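Glycoside Hydrolase Family 43_12 (Metagenome, PDB 7JVH) probably hydrolyses glycosidic bonds in plant cell-wall polysaccharides such as xylan or arabinoxylan. Local coordinates at residues Arg323-Thr332 and His436-Thr444. Residues are numbered along the deposited sequence; the frame is centred on the assembly and turned at random.
Sequences RPNSKGNVNT and HRQQHIKYT
Thr-332 pushes its methyl into the bend of 436-444: CG2 lies 3.3 Å from His-440 C and 3.5 Å from Gln-438 O, mostly against backbone, with the Gln-438 chain alongside. A small beta-branched residue suits this spot, since its methyl can lie close against the peptide groups of the bend. Beside it Arg-323 supplies the one hydrogen bond across the interface, from NH2 to Gln-439 O at 3.0 Å. That oxygen lies at the edge of the guanidinium, in its plane, while the N-H approaches it rather bent, at 131°. The side chain turns at chi3 (-81°), bringing the guanidinium round to Gln-439, and salt bridges from NE to Glu-335 and from NH1 to Asp-39 fix its rotation; a guanidinium suits the place, since its separate N-H groups can meet all three acceptors. Ile-441 packs on the start of the loop, its CD1 3.5 Å from Arg-323 O and its CG2 3.8 Å from Asn-325 CB.

Behind Thr-332, Gln-438 stretches past Asn-331, its amide 3.9 Å from Asn-331 CB through NE2. With CG anti to the backbone N (chi1 177°), the extended chain carries NE2 to His-440 O, 3.0 Å away in the carbonyl plane, bracing the bend that receives the methyl; OE1 bonds Tyr-526 OH. Were Gln-438 shortened to an alanine, His-440 O and the Tyr-526 hydroxyl would probably lose these partners and a gap would open beside Asn-331. Within the loop, Asn-325 OD1 accepts Asn-329 N, a bond that spans the type I turn Asn-325 to Gly-328 and probably steadies it.

The contact thus joins family 43's five-bladed beta-propeller, through the loop between strands 316-322 and 335-342 of one blade, to the concanavalin A-like beta-sandwich, where the bend after Arg-437 leads from strand 433-437 into the opposing sheet's strand containing Tyr-443.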
# COMPACT_ATOMS: atom_id res chain seq x y z
N ARG A 323 10.99 1.24 6.57
CA ARG A 323 12.44 1.12 6.62
C ARG A 323 13.01 2.44 6.11
O ARG A 323 13.20 2.59 4.91
CB ARG A 323 12.93 -0.08 5.79
CG ARG A 323 12.36 -1.42 6.15
CD ARG A 323 12.83 -2.53 5.22
NE ARG A 323 12.11 -2.61 3.96
CZ ARG A 323 12.65 -2.45 2.74
NH1 ARG A 323 13.95 -2.23 2.56
NH2 ARG A 323 11.86 -2.51 1.65
N PRO A 324 13.36 3.41 6.98
CA PRO A 324 13.89 4.71 6.52
C PRO A 324 15.32 4.64 6.00
O PRO A 324 16.05 3.68 6.31
CB PRO A 324 13.86 5.58 7.79
CG PRO A 324 13.99 4.54 8.91
CD PRO A 324 13.27 3.31 8.45
N ASN A 325 15.73 5.65 5.22
CA ASN A 325 17.09 5.76 4.70
C ASN A 325 17.97 6.43 5.75
O ASN A 325 17.52 6.69 6.86
CB ASN A 325 17.13 6.50 3.35
CG ASN A 325 16.97 7.99 3.48
OD1 ASN A 325 16.54 8.50 4.51
ND2 ASN A 325 17.32 8.72 2.41
N SER A 326 19.24 6.69 5.41
CA SER A 326 20.22 7.25 6.34
C SER A 326 19.84 8.63 6.92
O SER A 326 20.35 9.01 7.96
CB SER A 326 21.60 7.34 5.68
OG SER A 326 21.58 8.16 4.53
N LYS A 327 18.97 9.36 6.20
CA LYS A 327 18.48 10.68 6.62
C LYS A 327 17.09 10.64 7.29
O LYS A 327 16.51 11.68 7.58
CB LYS A 327 18.47 11.64 5.44
CG LYS A 327 19.87 12.02 4.95
CD LYS A 327 19.83 12.74 3.63
CE LYS A 327 19.22 14.15 3.76
NZ LYS A 327 20.00 15.03 4.70
N GLY A 328 16.56 9.43 7.51
CA GLY A 328 15.26 9.21 8.11
C GLY A 328 14.06 9.29 7.18
O GLY A 328 12.91 9.12 7.63
N ASN A 329 14.31 9.52 5.89
CA ASN A 329 13.23 9.62 4.90
C ASN A 329 12.76 8.25 4.44
O ASN A 329 13.51 7.30 4.49
CB ASN A 329 13.68 10.46 3.71
CG ASN A 329 13.98 11.87 4.10
OD1 ASN A 329 13.44 12.36 5.08
ND2 ASN A 329 14.85 12.54 3.36
N VAL A 330 11.49 8.20 3.98
CA VAL A 330 10.84 6.99 3.50
C VAL A 330 10.21 7.24 2.14
O VAL A 330 9.20 7.97 2.04
CB VAL A 330 9.71 6.55 4.45
CG1 VAL A 330 9.32 5.10 4.21
CG2 VAL A 330 10.11 6.76 5.89
N ASN A 331 10.80 6.61 1.10
CA ASN A 331 10.25 6.61 -0.24
C ASN A 331 9.54 5.29 -0.54
O ASN A 331 8.94 5.13 -1.60
CB ASN A 331 11.34 6.87 -1.27
CG ASN A 331 11.95 8.26 -1.12
OD1 ASN A 331 11.98 8.82 -0.01
ND2 ASN A 331 12.46 8.81 -2.23
N THR A 332 9.61 4.36 0.40
CA THR A 332 9.09 3.01 0.23
C THR A 332 7.71 2.79 0.85
O THR A 332 7.14 1.69 0.75
CB THR A 332 10.10 1.96 0.75
OG1 THR A 332 10.79 2.47 1.91
CG2 THR A 332 11.14 1.68 -0.33
N HIS A 436 4.59 0.90 -10.72
CA HIS A 436 5.09 -0.17 -9.90
C HIS A 436 5.58 0.51 -8.64
O HIS A 436 6.28 1.52 -8.72
CB HIS A 436 6.25 -0.86 -10.62
CG HIS A 436 6.75 -2.09 -9.92
ND1 HIS A 436 7.49 -2.03 -8.75
CD2 HIS A 436 6.64 -3.41 -10.22
CE1 HIS A 436 7.79 -3.26 -8.37
NE2 HIS A 436 7.29 -4.11 -9.24
N ARG A 437 5.21 -0.04 -7.48
CA ARG A 437 5.62 0.49 -6.20
C ARG A 437 7.13 0.44 -6.06
O ARG A 437 7.77 -0.51 -6.51
CB ARG A 437 4.98 -0.31 -5.06
CG ARG A 437 3.47 -0.15 -4.95
CD ARG A 437 2.92 -1.26 -4.09
NE ARG A 437 1.48 -1.21 -3.82
CZ ARG A 437 0.54 -1.57 -4.69
NH1 ARG A 437 0.83 -1.94 -5.94
NH2 ARG A 437 -0.73 -1.54 -4.34
N GLN A 438 7.70 1.48 -5.45
CA GLN A 438 9.10 1.48 -5.05
C GLN A 438 9.20 0.56 -3.83
O GLN A 438 8.74 0.90 -2.73
CB GLN A 438 9.60 2.88 -4.72
CG GLN A 438 11.04 2.92 -4.24
CD GLN A 438 11.68 4.31 -4.31
OE1 GLN A 438 11.10 5.25 -4.83
NE2 GLN A 438 12.90 4.42 -3.80
N GLN A 439 9.80 -0.62 -4.04
CA GLN A 439 9.88 -1.66 -3.02
C GLN A 439 11.18 -1.63 -2.23
O GLN A 439 11.33 -2.36 -1.26
CB GLN A 439 9.66 -3.04 -3.63
CG GLN A 439 8.22 -3.25 -4.07
CD GLN A 439 7.97 -4.64 -4.59
OE1 GLN A 439 8.42 -5.00 -5.66
NE2 GLN A 439 7.23 -5.43 -3.84
N HIS A 440 12.10 -0.74 -2.63
CA HIS A 440 13.44 -0.66 -2.05
C HIS A 440 13.89 0.79 -1.97
O HIS A 440 13.44 1.64 -2.77
CB HIS A 440 14.45 -1.40 -2.95
CG HIS A 440 14.10 -2.83 -3.18
ND1 HIS A 440 13.16 -3.22 -4.11
CD2 HIS A 440 14.56 -3.97 -2.61
CE1 HIS A 440 13.06 -4.54 -4.09
NE2 HIS A 440 13.90 -5.01 -3.19
N ILE A 441 14.81 1.05 -1.04
CA ILE A 441 15.44 2.36 -0.91
C ILE A 441 16.41 2.55 -2.08
O ILE A 441 16.47 3.62 -2.69
CB ILE A 441 16.21 2.50 0.42
CG1 ILE A 441 15.29 2.20 1.60
CG2 ILE A 441 16.73 3.92 0.56
CD1 ILE A 441 16.02 2.14 2.92
N LYS A 442 17.17 1.49 -2.38
CA LYS A 442 18.11 1.47 -3.50
C LYS A 442 17.56 0.61 -4.62
O LYS A 442 17.36 -0.58 -4.44
CB LYS A 442 19.45 0.92 -3.07
CG LYS A 442 20.31 1.90 -2.30
CD LYS A 442 21.61 1.24 -1.87
CE LYS A 442 22.51 2.24 -1.16
NZ LYS A 442 23.78 1.58 -0.72
N TYR A 443 17.30 1.21 -5.78
CA TYR A 443 16.81 0.48 -6.93
C TYR A 443 17.31 1.09 -8.24
O TYR A 443 17.85 2.19 -8.28
CB TYR A 443 15.26 0.32 -6.91
CG TYR A 443 14.46 1.46 -7.48
CD1 TYR A 443 14.12 1.49 -8.83
CD2 TYR A 443 14.03 2.51 -6.67
CE1 TYR A 443 13.38 2.53 -9.36
CE2 TYR A 443 13.27 3.55 -7.18
CZ TYR A 443 12.96 3.56 -8.53
OH TYR A 443 12.23 4.61 -9.05
N THR A 444 17.14 0.30 -9.30
CA THR A 444 17.53 0.62 -10.64
C THR A 444 16.43 0.05 -11.50
O THR A 444 16.01 -1.08 -11.30
CB THR A 444 18.90 -0.02 -11.03
OG1 THR A 444 19.92 0.47 -10.16
CG2 THR A 444 19.28 0.31 -12.47